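Local coordinates for protein isomaltodextranase (Arthrobacter globiformis, PDB 5AWO) that hydrolyses alpha-1,6-glucosidic linkages in dextran-type polysaccharides, releasing isomaltose units one after another from the non-reducing chain ends, at residues M332-V337 with D438-R443; L343-T348 with W357-K362. One frame throughout, in Å; residues are numbered along the deposited sequence.

Contact 1: residues M332-V337 with D438-R443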
# COMPACT_ATOMS: atom_id res chain seq x y z
N MET A 332 -17.56 0.69 3.35
CA MET A 332 -16.50 -0.29 3.06
C MET A 332 -15.67 0.18 1.86
O MET A 332 -14.44 0.27 1.92
CB MET A 332 -17.17 -1.66 2.79
CG MET A 332 -16.23 -2.75 2.32
SD MET A 332 -17.12 -4.12 1.58
CE MET A 332 -17.65 -3.36 0.08
N MET A 333 -16.36 0.43 0.74
CA MET A 333 -15.66 0.79 -0.49
C MET A 333 -14.95 2.14 -0.32
O MET A 333 -13.78 2.30 -0.68
CB MET A 333 -16.66 0.87 -1.63
CG MET A 333 -16.07 1.21 -2.98
SD MET A 333 -14.98 -0.12 -3.56
CE MET A 333 -14.50 0.50 -5.18
N ASN A 334 -15.62 3.10 0.30
CA ASN A 334 -15.04 4.43 0.46
C ASN A 334 -13.77 4.42 1.31
O ASN A 334 -12.81 5.17 1.05
CB ASN A 334 -16.06 5.39 1.10
CG ASN A 334 -17.18 5.81 0.16
OD1 ASN A 334 -17.07 5.68 -1.06
ND2 ASN A 334 -18.28 6.31 0.75
N LEU A 335 -13.71 3.56 2.33
CA LEU A 335 -12.51 3.47 3.14
C LEU A 335 -11.34 2.92 2.34
O LEU A 335 -10.22 3.44 2.42
CB LEU A 335 -12.76 2.58 4.38
CG LEU A 335 -11.55 2.39 5.31
CD1 LEU A 335 -11.05 3.70 5.91
CD2 LEU A 335 -11.89 1.39 6.44
N MET A 336 -11.57 1.86 1.58
CA MET A 336 -10.49 1.27 0.78
C MET A 336 -9.96 2.29 -0.22
O MET A 336 -8.74 2.45 -0.38
CB MET A 336 -10.96 -0.00 0.03
CG MET A 336 -11.53 -1.11 0.91
SD MET A 336 -10.37 -1.69 2.17
CE MET A 336 -11.41 -2.94 2.91
N VAL A 337 -10.87 2.99 -0.87
CA VAL A 337 -10.46 3.99 -1.86
C VAL A 337 -9.73 5.16 -1.18
O VAL A 337 -8.66 5.62 -1.64
CB VAL A 337 -11.65 4.48 -2.71
CG1 VAL A 337 -11.28 5.69 -3.56
CG2 VAL A 337 -12.18 3.35 -3.54
N ASP A 438 -19.88 15.54 -4.91
CA ASP A 438 -20.28 14.34 -4.13
C ASP A 438 -20.37 13.16 -5.09
O ASP A 438 -21.13 13.17 -6.05
CB ASP A 438 -21.62 14.63 -3.44
CG ASP A 438 -22.10 13.48 -2.58
OD1 ASP A 438 -21.90 12.34 -2.98
OD2 ASP A 438 -22.71 13.75 -1.53
N LEU A 439 -19.51 12.15 -4.88
CA LEU A 439 -19.33 11.11 -5.87
C LEU A 439 -20.34 9.97 -5.80
O LEU A 439 -20.41 9.17 -6.72
CB LEU A 439 -17.91 10.51 -5.81
CG LEU A 439 -16.80 11.53 -5.90
CD1 LEU A 439 -15.45 10.86 -5.91
CD2 LEU A 439 -16.93 12.44 -7.12
N TRP A 440 -21.16 9.94 -4.75
CA TRP A 440 -22.28 8.97 -4.71
C TRP A 440 -23.59 9.62 -5.13
O TRP A 440 -24.43 8.96 -5.74
CB TRP A 440 -22.39 8.29 -3.33
CG TRP A 440 -21.35 7.25 -3.13
CD1 TRP A 440 -20.20 7.39 -2.42
CD2 TRP A 440 -21.32 5.94 -3.71
NE1 TRP A 440 -19.47 6.23 -2.49
CE2 TRP A 440 -20.12 5.33 -3.28
CE3 TRP A 440 -22.18 5.22 -4.54
CZ2 TRP A 440 -19.78 4.03 -3.67
CZ3 TRP A 440 -21.84 3.95 -4.92
CH2 TRP A 440 -20.65 3.36 -4.49
N GLU A 441 -23.77 10.91 -4.82
CA GLU A 441 -24.90 11.67 -5.38
C GLU A 441 -24.64 12.00 -6.85
O GLU A 441 -25.59 12.29 -7.60
CB GLU A 441 -25.16 12.95 -4.60
CG GLU A 441 -25.62 12.71 -3.16
CD GLU A 441 -26.00 13.99 -2.43
OE1 GLU A 441 -25.81 15.09 -2.98
OE2 GLU A 441 -26.49 13.94 -1.27
N HIS A 442 -23.38 11.96 -7.29
CA HIS A 442 -23.01 12.42 -8.63
C HIS A 442 -23.52 13.86 -8.81
O HIS A 442 -24.22 14.15 -9.78
CB HIS A 442 -23.49 11.48 -9.72
CG HIS A 442 -23.08 10.06 -9.51
ND1 HIS A 442 -21.80 9.63 -9.75
CD2 HIS A 442 -23.76 9.00 -9.05
CE1 HIS A 442 -21.72 8.34 -9.47
NE2 HIS A 442 -22.90 7.93 -9.04
N ARG A 443 -23.11 14.74 -7.90
CA ARG A 443 -23.69 16.09 -7.79
C ARG A 443 -22.57 17.11 -7.59
O ARG A 443 -21.74 16.98 -6.70
CB ARG A 443 -24.64 16.15 -6.60
CG ARG A 443 -25.24 17.54 -6.38
CD ARG A 443 -26.18 17.64 -5.18
NE ARG A 443 -27.46 16.98 -5.43
CZ ARG A 443 -28.49 17.51 -6.10
NH1 ARG A 443 -28.42 18.74 -6.60
NH2 ARG A 443 -29.59 16.79 -6.26

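Contact 2: residues L343-T348 with W357-K362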
# COMPACT_ATOMS: atom_id res chain seq x y z
N LEU A 343 -8.39 -2.81 -4.22
CA LEU A 343 -9.84 -2.95 -4.24
C LEU A 343 -10.08 -4.39 -4.61
O LEU A 343 -10.07 -4.75 -5.79
CB LEU A 343 -10.48 -1.96 -5.23
CG LEU A 343 -10.09 -0.50 -5.00
CD1 LEU A 343 -10.68 0.40 -6.07
CD2 LEU A 343 -10.45 -0.01 -3.60
N ALA A 344 -10.24 -5.25 -3.60
CA ALA A 344 -10.26 -6.68 -3.73
C ALA A 344 -11.66 -7.20 -3.41
O ALA A 344 -12.05 -7.30 -2.23
CB ALA A 344 -9.23 -7.29 -2.80
N ILE A 345 -12.38 -7.55 -4.46
CA ILE A 345 -13.71 -8.13 -4.31
C ILE A 345 -13.58 -9.60 -3.92
O ILE A 345 -12.82 -10.33 -4.57
CB ILE A 345 -14.49 -8.08 -5.64
CG1 ILE A 345 -14.66 -6.65 -6.13
CG2 ILE A 345 -15.88 -8.71 -5.49
CD1 ILE A 345 -15.15 -6.55 -7.56
N ALA A 346 -14.29 -10.02 -2.87
CA ALA A 346 -14.37 -11.43 -2.50
C ALA A 346 -15.77 -12.02 -2.64
O ALA A 346 -15.93 -13.23 -2.50
CB ALA A 346 -13.82 -11.70 -1.11
N ASP A 347 -16.79 -11.20 -2.90
CA ASP A 347 -18.09 -11.80 -3.25
C ASP A 347 -17.91 -12.74 -4.43
O ASP A 347 -17.28 -12.38 -5.43
CB ASP A 347 -19.09 -10.71 -3.66
CG ASP A 347 -19.32 -9.71 -2.55
OD1 ASP A 347 -18.47 -8.80 -2.37
OD2 ASP A 347 -20.36 -9.86 -1.87
N THR A 348 -18.49 -13.93 -4.31
CA THR A 348 -18.58 -14.84 -5.44
C THR A 348 -19.81 -14.50 -6.28
O THR A 348 -20.64 -13.66 -5.91
CB THR A 348 -18.78 -16.29 -4.97
OG1 THR A 348 -20.06 -16.37 -4.34
CG2 THR A 348 -17.72 -16.75 -3.99
N TRP A 357 -23.08 -2.82 -7.94
CA TRP A 357 -22.96 -1.37 -7.95
C TRP A 357 -21.92 -0.78 -6.96
O TRP A 357 -21.34 0.26 -7.20
CB TRP A 357 -24.35 -0.74 -7.68
CG TRP A 357 -24.87 -1.10 -6.31
CD1 TRP A 357 -25.65 -2.18 -5.98
CD2 TRP A 357 -24.61 -0.42 -5.09
NE1 TRP A 357 -25.87 -2.21 -4.64
CE2 TRP A 357 -25.24 -1.14 -4.06
CE3 TRP A 357 -23.88 0.73 -4.76
CZ2 TRP A 357 -25.19 -0.73 -2.73
CZ3 TRP A 357 -23.81 1.12 -3.44
CH2 TRP A 357 -24.48 0.38 -2.43
N VAL A 358 -21.69 -1.47 -5.84
CA VAL A 358 -20.75 -1.02 -4.79
C VAL A 358 -19.36 -0.76 -5.40
O VAL A 358 -18.63 0.18 -5.04
CB VAL A 358 -20.61 -2.12 -3.66
CG1 VAL A 358 -19.51 -1.77 -2.63
CG2 VAL A 358 -21.96 -2.33 -2.95
N TYR A 359 -19.03 -1.63 -6.34
CA TYR A 359 -17.68 -1.74 -6.87
C TYR A 359 -17.49 -0.97 -8.17
O TYR A 359 -16.35 -0.79 -8.63
CB TYR A 359 -17.38 -3.21 -7.10
CG TYR A 359 -17.42 -4.04 -5.85
CD1 TYR A 359 -16.67 -3.67 -4.72
CD2 TYR A 359 -18.20 -5.18 -5.76
CE1 TYR A 359 -16.68 -4.43 -3.57
CE2 TYR A 359 -18.21 -5.95 -4.61
CZ TYR A 359 -17.46 -5.57 -3.51
OH TYR A 359 -17.45 -6.35 -2.37
N THR A 360 -18.58 -0.51 -8.78
CA THR A 360 -18.56 -0.03 -10.16
C THR A 360 -19.02 1.43 -10.32
O THR A 360 -19.45 1.83 -11.41
CB THR A 360 -19.38 -0.96 -11.07
OG1 THR A 360 -20.75 -0.98 -10.63
CG2 THR A 360 -18.79 -2.37 -11.05
N ASN A 361 -18.92 2.23 -9.27
CA ASN A 361 -19.14 3.67 -9.40
C ASN A 361 -17.91 4.29 -10.06
O ASN A 361 -16.82 4.32 -9.49
CB ASN A 361 -19.40 4.28 -8.02
CG ASN A 361 -19.57 5.79 -8.03
OD1 ASN A 361 -19.00 6.50 -8.84
ND2 ASN A 361 -20.32 6.28 -7.08
N LYS A 362 -18.08 4.73 -11.30
CA LYS A 362 -16.96 5.20 -12.11
C LYS A 362 -16.24 6.37 -11.47
O LYS A 362 -15.01 6.47 -11.59
CB LYS A 362 -17.42 5.53 -13.54
CG LYS A 362 -17.78 4.29 -14.36
CD LYS A 362 -18.71 4.64 -15.53
CE LYS A 362 -19.36 3.40 -16.18
NZ LYS A 362 -20.66 2.92 -15.59

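Contact 1: residues M332-V337 with D438-R443
Asn334 and Trp440 form a single polar contact between two domains. It joins helix 326-339 of the TIM barrel to a beta hairpin turn of the antiparallel beta domain that follows the barrel. The turn links strands 434-438 and 443-448, and Trp440 reaches from it to the helix. The indole Trp440 NE1 gives its hydrogen to Asn334 OD1 at 2.8 Å. The bond is almost straight, with an N-H...O angle of 174°. Asn334 OD1 lies at the edge of the indole, close to the ring plane. On the amide side the donor sits in the carbonyl plane, on a lone pair. The amide plane is turned 56° from the indole plane, and the meeting is at the ring edge, not over a face. Asn334 CG lies anti to its carbonyl carbon (chi1 -73°), which carries the amide out from the helix to the indole edge. The other end of this buried amide is also used: Asn334 ND2 is hydrogen-bonded to Ser460. Bonds at both ends fix which way round the amide lies. Strand 460-466 also packs on the pair, with Ile462 touching both Asn334 and Trp440.

The turn that presents Trp440 is organised by its own bonds. Asp438 and Arg443 pair through both backbone N-H...O bonds, and His442 and Arg443 together face Asp438 in a G1 beta bulge. Asp438 OD1 accepts from Trp440 N at 3.1 Å, which makes an Asx turn. Glu441 N also bonds to this oxygen, from above the carboxylate plane. One carboxylate oxygen thus holds two successive backbone N-H groups, and so fixes the backbone from which the indole projects. Farther out, Arg443 NE forms a salt bridge with Glu441 OE1 at 3.5 Å.

Contact 2: residues L343-T348 with W357-K362
Tyr359 meets Ile345 of strand 343-345 with its ring face and Asp347, just past the strand, with its hydroxyl. The apolar part is a CH-pi contact with Ile345. Ile345 CG1 sits over the middle of the Tyr359 ring, 3.6 Å from the centroid and 4° off the normal. Ile345 CG2 lies 3.7 Å from Tyr359 CE2. Ile345 CG2 is anti to the backbone N while CG1 is beside it (chi1 -60°), and both branches reach the ring. Val358 CG1 lies toward the rim of the opposite face.

The polar part is a hydrogen bond from Tyr359 OH to Asp347 OD1 at 2.7 Å. The carboxylate is turned 61° from the ring plane, and its OD1 is met nearly along the C-O axis. It is buried; Ala320 N donates to OD1 and Ser321 N to OD2. A phenylalanine here has no hydroxyl, and would probably leave the buried Asp347 carboxylate more weakly held and the ring edge less firmly fixed.

Strand 343-345 is the eighth strand of the parallel barrel and pairs with the first, 39-42. Tyr359 comes from the loop leading to helix 362-370, a beta-to-alpha connection of the TIM barrel of glycoside hydrolase family 27.

How the contacts relate
Contact 1 ties the barrel to the antiparallel beta domain that follows it, while contact 2 lies within the barrel domain. Their centres are about 12 Å apart. Helix 326-339 leads directly into strand 343-345, and contact 2 is nested in the chain loop that contact 1 closes. The two touch through Asn361, the N-cap residue of helix 362-370. Asn361 ND2 lies 2.9 Å from Leu439 O, a probable hydrogen bond, and also packs on the Trp440 ring. Met333 CG approaches Val358 O at 3.4 Å. Neither contact lies at the probable catalytic pair, the nucleophile Asp201 and the proton donor Asp262.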